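Long-range contact in serine protease inhibitor 2 (Anopheles gambiae, PDB 3PZF), which inhibits clip-domain serine proteases of the mosquito hemolymph and so restrains phenoloxidase activation and melanization: residues M28-V42 and F290-V303. Sequence-based numbering, arbitrary orientation.
Sequences MFVKEIFKNHNSNVV and FDFSEQLNEPLQQV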
ATOM      1  N   MET A  28       9.856   4.886   5.232  1.00 27.21           N
ATOM      2  CA  MET A  28      10.523   4.085   6.266  1.00 27.34           C
ATOM      3  C   MET A  28       9.960   2.660   6.341  1.00 26.60           C
ATOM      4  O   MET A  28      10.703   1.676   6.365  1.00 26.12           O
ATOM      5  CB  MET A  28      10.403   4.791   7.634  1.00 31.70           C
ATOM      6  CG  MET A  28      11.008   4.022   8.803  1.00 48.94           C
ATOM      7  SD  MET A  28      10.710   4.814  10.423  1.00 49.33           S
ATOM      8  CE  MET A  28       8.923   4.876  10.476  1.00 51.37           C
ATOM      9  N   PHE A  29       8.641   2.526   6.336  1.00 25.09           N
ATOM     10  CA  PHE A  29       8.032   1.218   6.510  1.00 23.74           C
ATOM     11  C   PHE A  29       8.202   0.356   5.240  1.00 20.24           C
ATOM     12  O   PHE A  29       8.420  -0.847   5.308  1.00 23.36           O
ATOM     13  CB  PHE A  29       6.539   1.385   6.805  1.00 23.71           C
ATOM     14  CG  PHE A  29       5.860   0.123   7.232  1.00 26.27           C
ATOM     15  CD1 PHE A  29       6.092  -0.407   8.496  1.00 24.52           C
ATOM     16  CD2 PHE A  29       4.969  -0.525   6.383  1.00 23.86           C
ATOM     17  CE1 PHE A  29       5.452  -1.581   8.898  1.00 24.14           C
ATOM     18  CE2 PHE A  29       4.316  -1.683   6.782  1.00 23.09           C
ATOM     19  CZ  PHE A  29       4.565  -2.211   8.039  1.00 27.74           C
ATOM     20  N   VAL A  30       8.062   0.984   4.091  1.00 20.73           N
ATOM     21  CA  VAL A  30       8.279   0.288   2.815  1.00 22.78           C
ATOM     22  C   VAL A  30       9.688  -0.287   2.794  1.00 27.89           C
ATOM     23  O   VAL A  30       9.894  -1.448   2.443  1.00 23.00           O
ATOM     24  CB  VAL A  30       8.074   1.234   1.630  1.00 21.91           C
ATOM     25  CG1 VAL A  30       8.828   0.724   0.398  1.00 27.92           C
ATOM     26  CG2 VAL A  30       6.567   1.359   1.322  1.00 23.57           C
ATOM     27  N   LYS A  31      10.664   0.507   3.206  1.00 23.96           N
ATOM     28  CA  LYS A  31      12.055   0.041   3.143  1.00 30.13           C
ATOM     29  C   LYS A  31      12.276  -1.163   4.049  1.00 28.10           C
ATOM     30  O   LYS A  31      13.009  -2.092   3.696  1.00 33.26           O
ATOM     31  CB  LYS A  31      13.024   1.147   3.545  1.00 33.43           C
ATOM     32  CG  LYS A  31      13.157   2.260   2.536  1.00 31.98           C
ATOM     33  CD  LYS A  31      14.465   2.981   2.783  1.00 43.26           C
ATOM     34  CE  LYS A  31      14.325   4.467   2.758  1.00 51.34           C
ATOM     35  NZ  LYS A  31      15.672   5.078   3.000  1.00 48.07           N
ATOM     36  N   GLU A  32      11.631  -1.155   5.213  1.00 24.08           N
ATOM     37  CA  GLU A  32      11.720  -2.265   6.160  1.00 24.29           C
ATOM     38  C   GLU A  32      11.150  -3.549   5.569  1.00 28.66           C
ATOM     39  O   GLU A  32      11.720  -4.623   5.721  1.00 33.16           O
ATOM     40  CB  GLU A  32      10.963  -1.914   7.452  1.00 26.42           C
ATOM     41  CG  GLU A  32      10.864  -3.045   8.482  1.00 34.18           C
ATOM     42  CD  GLU A  32      12.218  -3.465   9.053  1.00 40.24           C
ATOM     43  OE1 GLU A  32      13.134  -2.623   9.104  1.00 36.73           O
ATOM     44  OE2 GLU A  32      12.367  -4.644   9.438  1.00 38.89           O
ATOM     45  N   ILE A  33      10.003  -3.452   4.917  1.00 22.33           N
ATOM     46  CA  ILE A  33       9.399  -4.628   4.316  1.00 23.99           C
ATOM     47  C   ILE A  33      10.290  -5.128   3.178  1.00 25.21           C
ATOM     48  O   ILE A  33      10.610  -6.303   3.121  1.00 28.54           O
ATOM     49  CB  ILE A  33       7.980  -4.332   3.777  1.00 23.56           C
ATOM     50  CG1 ILE A  33       7.048  -3.781   4.886  1.00 25.01           C
ATOM     51  CG2 ILE A  33       7.375  -5.579   3.232  1.00 21.54           C
ATOM     52  CD1 ILE A  33       6.975  -4.649   6.089  1.00 28.08           C
ATOM     53  N   PHE A  34      10.698  -4.240   2.276  1.00 23.11           N
ATOM     54  CA  PHE A  34      11.439  -4.672   1.081  1.00 23.71           C
ATOM     55  C   PHE A  34      12.756  -5.369   1.449  1.00 29.79           C
ATOM     56  O   PHE A  34      13.133  -6.377   0.840  1.00 31.03           O
ATOM     57  CB  PHE A  34      11.753  -3.478   0.162  1.00 23.84           C
ATOM     58  CG  PHE A  34      10.562  -2.932  -0.604  1.00 20.59           C
ATOM     59  CD1 PHE A  34       9.267  -3.392  -0.392  1.00 24.39           C
ATOM     60  CD2 PHE A  34      10.768  -1.936  -1.559  1.00 20.75           C
ATOM     61  CE1 PHE A  34       8.180  -2.849  -1.107  1.00 24.92           C
ATOM     62  CE2 PHE A  34       9.692  -1.392  -2.267  1.00 25.09           C
ATOM     63  CZ  PHE A  34       8.408  -1.840  -2.053  1.00 25.44           C
ATOM     64  N   LYS A  35      13.454  -4.827   2.444  1.00 29.29           N
ATOM     65  CA  LYS A  35      14.759  -5.358   2.863  1.00 36.81           C
ATOM     66  C   LYS A  35      14.652  -6.763   3.436  1.00 41.06           C
ATOM     67  O   LYS A  35      15.648  -7.483   3.515  1.00 38.09           O
ATOM     68  CB  LYS A  35      15.392  -4.443   3.918  1.00 44.87           C
ATOM     69  CG  LYS A  35      16.045  -3.181   3.350  1.00 50.71           C
ATOM     70  N   ASN A  36      13.444  -7.157   3.843  1.00 35.64           N
ATOM     71  CA  ASN A  36      13.244  -8.468   4.459  1.00 31.20           C
ATOM     72  C   ASN A  36      12.526  -9.500   3.572  1.00 40.17           C
ATOM     73  O   ASN A  36      12.233 -10.613   4.012  1.00 37.20           O
ATOM     74  CB  ASN A  36      12.481  -8.293   5.785  1.00 36.98           C
ATOM     75  CG  ASN A  36      13.390  -7.848   6.914  1.00 55.35           C
ATOM     76  OD1 ASN A  36      13.964  -8.677   7.625  1.00 59.40           O
ATOM     77  ND2 ASN A  36      13.558  -6.537   7.063  1.00 46.79           N
ATOM     78  N   HIS A  37      12.221  -9.138   2.330  1.00 31.24           N
ATOM     79  CA  HIS A  37      11.578 -10.084   1.416  1.00 30.13           C
ATOM     80  C   HIS A  37      12.300 -10.092   0.081  1.00 34.87           C
ATOM     81  O   HIS A  37      12.438  -9.046  -0.536  1.00 34.42           O
ATOM     82  CB  HIS A  37      10.105  -9.721   1.206  1.00 32.93           C
ATOM     83  CG  HIS A  37       9.246  -9.994   2.401  1.00 32.95           C
ATOM     84  ND1 HIS A  37       9.168  -9.129   3.473  1.00 41.23           N
ATOM     85  CD2 HIS A  37       8.447 -11.045   2.709  1.00 31.44           C
ATOM     86  CE1 HIS A  37       8.362  -9.636   4.389  1.00 30.41           C
ATOM     87  NE2 HIS A  37       7.914 -10.802   3.951  1.00 40.30           N
ATOM     88  N   ASN A  38      12.758 -11.267  -0.356  1.00 33.52           N
ATOM     89  CA  ASN A  38      13.467 -11.405  -1.628  1.00 33.24           C
ATOM     90  C   ASN A  38      12.547 -11.871  -2.742  1.00 40.33           C
ATOM     91  O   ASN A  38      12.883 -12.773  -3.508  1.00 55.07           O
ATOM     92  CB  ASN A  38      14.603 -12.435  -1.495  1.00 47.28           C
ATOM     93  CG  ASN A  38      15.671 -12.017  -0.498  1.00 55.91           C
ATOM     94  OD1 ASN A  38      15.974 -10.831  -0.351  1.00 58.46           O
ATOM     95  ND2 ASN A  38      16.255 -12.996   0.188  1.00 61.41           N
ATOM     96  N   SER A  39      11.384 -11.259  -2.822  1.00 32.12           N
ATOM     97  CA  SER A  39      10.301 -11.718  -3.675  1.00 31.97           C
ATOM     98  C   SER A  39       9.612 -10.464  -4.124  1.00 22.91           C
ATOM     99  O   SER A  39       9.962  -9.411  -3.630  1.00 23.47           O
ATOM    100  CB  SER A  39       9.316 -12.543  -2.853  1.00 38.71           C
ATOM    101  OG  SER A  39       8.838 -11.799  -1.718  1.00 41.33           O
ATOM    102  N   ASN A  40       8.626 -10.556  -5.017  1.00 22.33           N
ATOM    103  CA  ASN A  40       7.774  -9.397  -5.285  1.00 20.34           C
ATOM    104  C   ASN A  40       7.100  -8.991  -3.998  1.00 21.81           C
ATOM    105  O   ASN A  40       6.793  -9.833  -3.156  1.00 21.15           O
ATOM    106  CB  ASN A  40       6.707  -9.711  -6.343  1.00 19.76           C
ATOM    107  CG  ASN A  40       7.292 -10.175  -7.640  1.00 23.71           C
ATOM    108  OD1 ASN A  40       8.439  -9.867  -7.956  1.00 23.79           O
ATOM    109  ND2 ASN A  40       6.493 -10.878  -8.432  1.00 27.82           N
ATOM    110  N   VAL A  41       6.853  -7.687  -3.823  1.00 18.17           N
ATOM    111  CA  VAL A  41       6.171  -7.197  -2.640  1.00 18.79           C
ATOM    112  C   VAL A  41       5.162  -6.175  -3.113  1.00 19.61           C
ATOM    113  O   VAL A  41       5.460  -5.416  -4.036  1.00 20.67           O
ATOM    114  CB  VAL A  41       7.138  -6.505  -1.662  1.00 19.29           C
ATOM    115  CG1 VAL A  41       6.348  -5.842  -0.485  1.00 19.48           C
ATOM    116  CG2 VAL A  41       8.163  -7.473  -1.087  1.00 21.53           C
ATOM    117  N   VAL A  42       3.980  -6.120  -2.486  1.00 18.40           N
ATOM    118  CA  VAL A  42       3.095  -4.961  -2.686  1.00 14.85           C
ATOM    119  C   VAL A  42       2.358  -4.727  -1.355  1.00 18.91           C
ATOM    120  O   VAL A  42       1.937  -5.676  -0.676  1.00 16.58           O
ATOM    121  CB  VAL A  42       2.110  -5.181  -3.870  1.00 20.01           C
ATOM    122  CG1 VAL A  42       1.169  -6.345  -3.592  1.00 19.20           C
ATOM    123  CG2 VAL A  42       1.318  -3.919  -4.189  1.00 19.05           C
ATOM    124  N   PHE A 290       0.160 -10.458  -8.899  1.00 19.69           N
ATOM    125  CA  PHE A 290       0.519 -11.177  -7.680  1.00 20.66           C
ATOM    126  C   PHE A 290      -0.142 -10.531  -6.471  1.00 23.23           C
ATOM    127  O   PHE A 290      -0.750  -9.463  -6.556  1.00 22.04           O
ATOM    128  CB  PHE A 290       2.054 -11.208  -7.475  1.00 25.30           C
ATOM    129  CG  PHE A 290       2.676  -9.855  -7.088  1.00 22.06           C
ATOM    130  CD1 PHE A 290       2.957  -9.524  -5.759  1.00 23.51           C
ATOM    131  CD2 PHE A 290       3.030  -8.935  -8.077  1.00 21.89           C
ATOM    132  CE1 PHE A 290       3.544  -8.292  -5.422  1.00 20.07           C
ATOM    133  CE2 PHE A 290       3.591  -7.704  -7.757  1.00 19.75           C
ATOM    134  CZ  PHE A 290       3.869  -7.377  -6.432  1.00 22.85           C
ATOM    135  N   ASP A 291      -0.036 -11.207  -5.343  1.00 22.82           N
ATOM    136  CA  ASP A 291      -0.487 -10.606  -4.114  1.00 21.97           C
ATOM    137  C   ASP A 291       0.548 -10.831  -3.021  1.00 26.94           C
ATOM    138  O   ASP A 291       1.493 -11.612  -3.165  1.00 23.92           O
ATOM    139  CB  ASP A 291      -1.871 -11.117  -3.733  1.00 28.12           C
ATOM    140  CG  ASP A 291      -1.957 -12.585  -3.712  1.00 35.11           C
ATOM    141  OD1 ASP A 291      -1.261 -13.205  -2.885  1.00 37.24           O
ATOM    142  OD2 ASP A 291      -2.753 -13.116  -4.506  1.00 41.80           O
ATOM    143  N   PHE A 292       0.365 -10.139  -1.913  1.00 21.39           N
ATOM    144  CA  PHE A 292       1.390 -10.129  -0.890  1.00 23.74           C
ATOM    145  C   PHE A 292       0.651  -9.878   0.416  1.00 21.37           C
ATOM    146  O   PHE A 292      -0.154  -8.949   0.506  1.00 19.62           O
ATOM    147  CB  PHE A 292       2.430  -9.020  -1.116  1.00 20.67           C
ATOM    148  CG  PHE A 292       3.535  -9.037  -0.097  1.00 21.45           C
ATOM    149  CD1 PHE A 292       4.567  -9.964  -0.187  1.00 29.79           C
ATOM    150  CD2 PHE A 292       3.508  -8.175   1.001  1.00 24.79           C
ATOM    151  CE1 PHE A 292       5.576 -10.007   0.772  1.00 28.99           C
ATOM    152  CE2 PHE A 292       4.515  -8.219   1.967  1.00 27.22           C
ATOM    153  CZ  PHE A 292       5.554  -9.137   1.839  1.00 28.26           C
ATOM    154  N   SER A 293       0.868 -10.759   1.377  1.00 22.03           N
ATOM    155  CA  SER A 293       0.195 -10.696   2.671  0.50 25.39           C
ATOM    156  C   SER A 293       1.269 -10.706   3.746  1.00 27.52           C
ATOM    157  O   SER A 293       2.289 -11.380   3.592  1.00 29.88           O
ATOM    158  CB  SER A 293      -0.711 -11.917   2.832  0.50 30.90           C
ATOM    159  OG  SER A 293      -1.582 -11.762   3.930  0.50 31.52           O
ATOM    160  N   GLU A 294       1.053  -9.999   4.845  1.00 26.95           N
ATOM    161  CA  GLU A 294       2.035 -10.003   5.920  0.50 25.58           C
ATOM    162  C   GLU A 294       1.390  -9.652   7.258  1.00 28.58           C
ATOM    163  O   GLU A 294       0.455  -8.856   7.314  1.00 26.58           O
ATOM    164  CB  GLU A 294       3.174  -9.018   5.640  0.50 32.06           C
ATOM    165  CG  GLU A 294       4.279  -9.072   6.696  0.50 39.45           C
ATOM    166  CD  GLU A 294       5.561  -8.399   6.266  0.50 39.98           C
ATOM    167  OE1 GLU A 294       5.484  -7.377   5.549  0.50 45.68           O
ATOM    168  OE2 GLU A 294       6.648  -8.891   6.640  0.50 28.48           O
ATOM    169  N   GLN A 295       1.917 -10.235   8.318  1.00 23.45           N
ATOM    170  CA  GLN A 295       1.513  -9.826   9.648  1.00 27.62           C
ATOM    171  C   GLN A 295       2.447  -8.661   9.979  1.00 28.20           C
ATOM    172  O   GLN A 295       3.673  -8.785   9.835  1.00 29.66           O
ATOM    173  CB  GLN A 295       1.683 -10.983  10.626  1.00 27.69           C
ATOM    174  CG  GLN A 295       1.458 -10.579  12.051  1.00 33.06           C
ATOM    175  CD  GLN A 295       1.626 -11.776  12.982  1.00 51.27           C
ATOM    176  OE1 GLN A 295       1.119 -12.865  12.703  1.00 40.96           O
ATOM    177  NE2 GLN A 295       2.360 -11.585  14.065  1.00 51.36           N
ATOM    178  N   LEU A 296       1.870  -7.530  10.388  1.00 21.78           N
ATOM    179  CA  LEU A 296       2.615  -6.269  10.476  1.00 24.92           C
ATOM    180  C   LEU A 296       3.268  -6.071  11.845  1.00 23.78           C
ATOM    181  O   LEU A 296       4.061  -5.151  11.996  1.00 26.98           O
ATOM    182  CB  LEU A 296       1.708  -5.071  10.164  1.00 23.13           C
ATOM    183  CG  LEU A 296       1.010  -5.081   8.793  1.00 18.85           C
ATOM    184  CD1 LEU A 296       0.281  -3.723   8.549  1.00 21.66           C
ATOM    185  CD2 LEU A 296       2.031  -5.352   7.646  1.00 25.72           C
ATOM    186  N   ASN A 297       2.973  -6.937  12.819  1.00 23.76           N
ATOM    187  CA  ASN A 297       3.572  -6.793  14.157  1.00 29.08           C
ATOM    188  C   ASN A 297       5.096  -6.608  14.074  1.00 32.38           C
ATOM    189  O   ASN A 297       5.657  -5.641  14.606  1.00 33.52           O
ATOM    190  CB  ASN A 297       3.278  -8.006  15.063  1.00 31.57           C
ATOM    191  CG  ASN A 297       1.794  -8.197  15.343  1.00 33.46           C
ATOM    192  OD1 ASN A 297       0.965  -8.024  14.458  1.00 30.89           O
ATOM    193  ND2 ASN A 297       1.451  -8.573  16.588  1.00 35.03           N
ATOM    194  N   GLU A 298       5.764  -7.546  13.411  1.00 33.89           N
ATOM    195  CA  GLU A 298       7.219  -7.579  13.430  1.00 32.94           C
ATOM    196  C   GLU A 298       7.829  -6.349  12.737  1.00 32.79           C
ATOM    197  O   GLU A 298       8.661  -5.655  13.325  1.00 34.69           O
ATOM    198  CB  GLU A 298       7.717  -8.888  12.812  1.00 38.65           C
ATOM    199  CG  GLU A 298       9.164  -8.855  12.308  1.00 66.79           C
ATOM    200  CD  GLU A 298      10.182  -8.664  13.425  1.00 76.61           C
ATOM    201  OE1 GLU A 298       9.771  -8.384  14.574  1.00 76.54           O
ATOM    202  OE2 GLU A 298      11.395  -8.800  13.147  1.00 77.54           O
ATOM    203  N   PRO A 299       7.410  -6.058  11.494  1.00 30.92           N
ATOM    204  CA  PRO A 299       7.973  -4.856  10.854  1.00 29.26           C
ATOM    205  C   PRO A 299       7.649  -3.551  11.585  1.00 35.60           C
ATOM    206  O   PRO A 299       8.488  -2.654  11.590  1.00 33.72           O
ATOM    207  CB  PRO A 299       7.343  -4.860   9.452  1.00 29.04           C
ATOM    208  CG  PRO A 299       6.200  -5.793   9.517  1.00 31.36           C
ATOM    209  CD  PRO A 299       6.561  -6.823  10.570  1.00 30.46           C
ATOM    210  N   LEU A 300       6.461  -3.431  12.177  1.00 27.71           N
ATOM    211  CA  LEU A 300       6.148  -2.233  12.933  1.00 29.13           C
ATOM    212  C   LEU A 300       7.118  -2.113  14.107  1.00 29.59           C
ATOM    213  O   LEU A 300       7.632  -1.029  14.376  1.00 31.21           O
ATOM    214  CB  LEU A 300       4.695  -2.239  13.418  1.00 27.61           C
ATOM    215  CG  LEU A 300       3.651  -1.946  12.323  1.00 29.79           C
ATOM    216  CD1 LEU A 300       2.231  -2.294  12.830  1.00 23.16           C
ATOM    217  CD2 LEU A 300       3.699  -0.482  11.827  1.00 23.77           C
ATOM    218  N   GLN A 301       7.394  -3.231  14.771  1.00 29.30           N
ATOM    219  CA  GLN A 301       8.307  -3.236  15.911  1.00 34.80           C
ATOM    220  C   GLN A 301       9.699  -2.825  15.453  1.00 41.14           C
ATOM    221  O   GLN A 301      10.383  -2.059  16.119  1.00 37.54           O
ATOM    222  CB  GLN A 301       8.331  -4.618  16.575  1.00 38.57           C
ATOM    223  CG  GLN A 301       7.067  -4.893  17.410  1.00 32.92           C
ATOM    224  CD  GLN A 301       6.973  -6.309  17.966  1.00 44.70           C
ATOM    225  OE1 GLN A 301       6.333  -6.539  18.992  1.00 57.28           O
ATOM    226  NE2 GLN A 301       7.595  -7.258  17.288  1.00 48.23           N
ATOM    227  N   GLN A 302      10.095  -3.314  14.290  1.00 38.25           N
ATOM    228  CA  GLN A 302      11.414  -3.002  13.755  1.00 42.12           C
ATOM    229  C   GLN A 302      11.591  -1.508  13.502  1.00 44.18           C
ATOM    230  O   GLN A 302      12.681  -0.984  13.680  1.00 50.83           O
ATOM    231  CB  GLN A 302      11.683  -3.800  12.479  1.00 41.08           C
ATOM    232  CG  GLN A 302      11.941  -5.275  12.740  1.00 48.38           C
ATOM    233  CD  GLN A 302      13.098  -5.506  13.701  1.00 59.63           C
ATOM    234  OE1 GLN A 302      14.220  -5.077  13.450  1.00 53.37           O
ATOM    235  NE2 GLN A 302      12.825  -6.183  14.813  1.00 64.86           N
ATOM    236  N   VAL A 303      10.525  -0.817  13.107  1.00 33.12           N
ATOM    237  CA  VAL A 303      10.649   0.604  12.818  1.00 34.71           C
ATOM    238  C   VAL A 303      10.301   1.490  14.030  1.00 35.28           C
ATOM    239  O   VAL A 303      10.180   2.701  13.885  1.00 43.62           O
ATOM    240  CB  VAL A 303       9.792   1.027  11.602  1.00 35.13           C
ATOM    241  CG1 VAL A 303      10.260   0.313  10.336  1.00 30.06           C
ATOM    242  CG2 VAL A 303       8.314   0.767  11.877  1.00 31.60           C
TER
HETATM  243  O   HOH W   1       5.381 -12.151   4.326  1.00 48.63           O
HETATM  244  O   HOH W   2       0.264  -6.285   1.504  1.00 24.76           O
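The rim of F292 points into the face of H37 in a T-shaped pair, the ring planes 83° apart and the centroids 4.9 Å from each other. The imidazole is held by both nitrogens: ND1 donates to I33 O (3.2 Å), nearly in the ring plane, and a water bridges NE2 to S293 O. In the conformer described here, the E294 carboxylate lies at the imidazole edge, with OE1 against I33 CD1. With CG anti to the backbone N (chi1 -177°), F292 reaches across from its strand and receives V41 CG1 over one face in a CH-pi contact, 4.0 Å from the ring centroid. F290, F292 and E294, alternate residues of the strand, all point toward 28-42: E294 meets I33 and H37, F292 spans from I33 and H37 to V41 and V42, and F290 lies against N40-V42. Strand 290-295 belongs to the central beta-sheet A of the serpin fold, pairing here with strand 332-341 that leads to the reactive-centre hinge, while V41 joins strand 386-392. Further along, N40 CB makes a CH-pi contact over the F290 ring, 3.6 Å from the centroid, while N40 OD1 accepts hydrogen bonds from the backbone N of E393 and N394. At the opposite end the axes of segments 28-35 and 297-302 run at 122° to each other: the CE1-CZ end of the F29 ring rests against L296, P299 and L300, with CE1 3.6 Å from L300 CD2, while I33 CD1 presses tightly on P299 CB (3.4 Å), and V303 packs through CG1 on the E32 CB-CG stem and through CB on M28 SD.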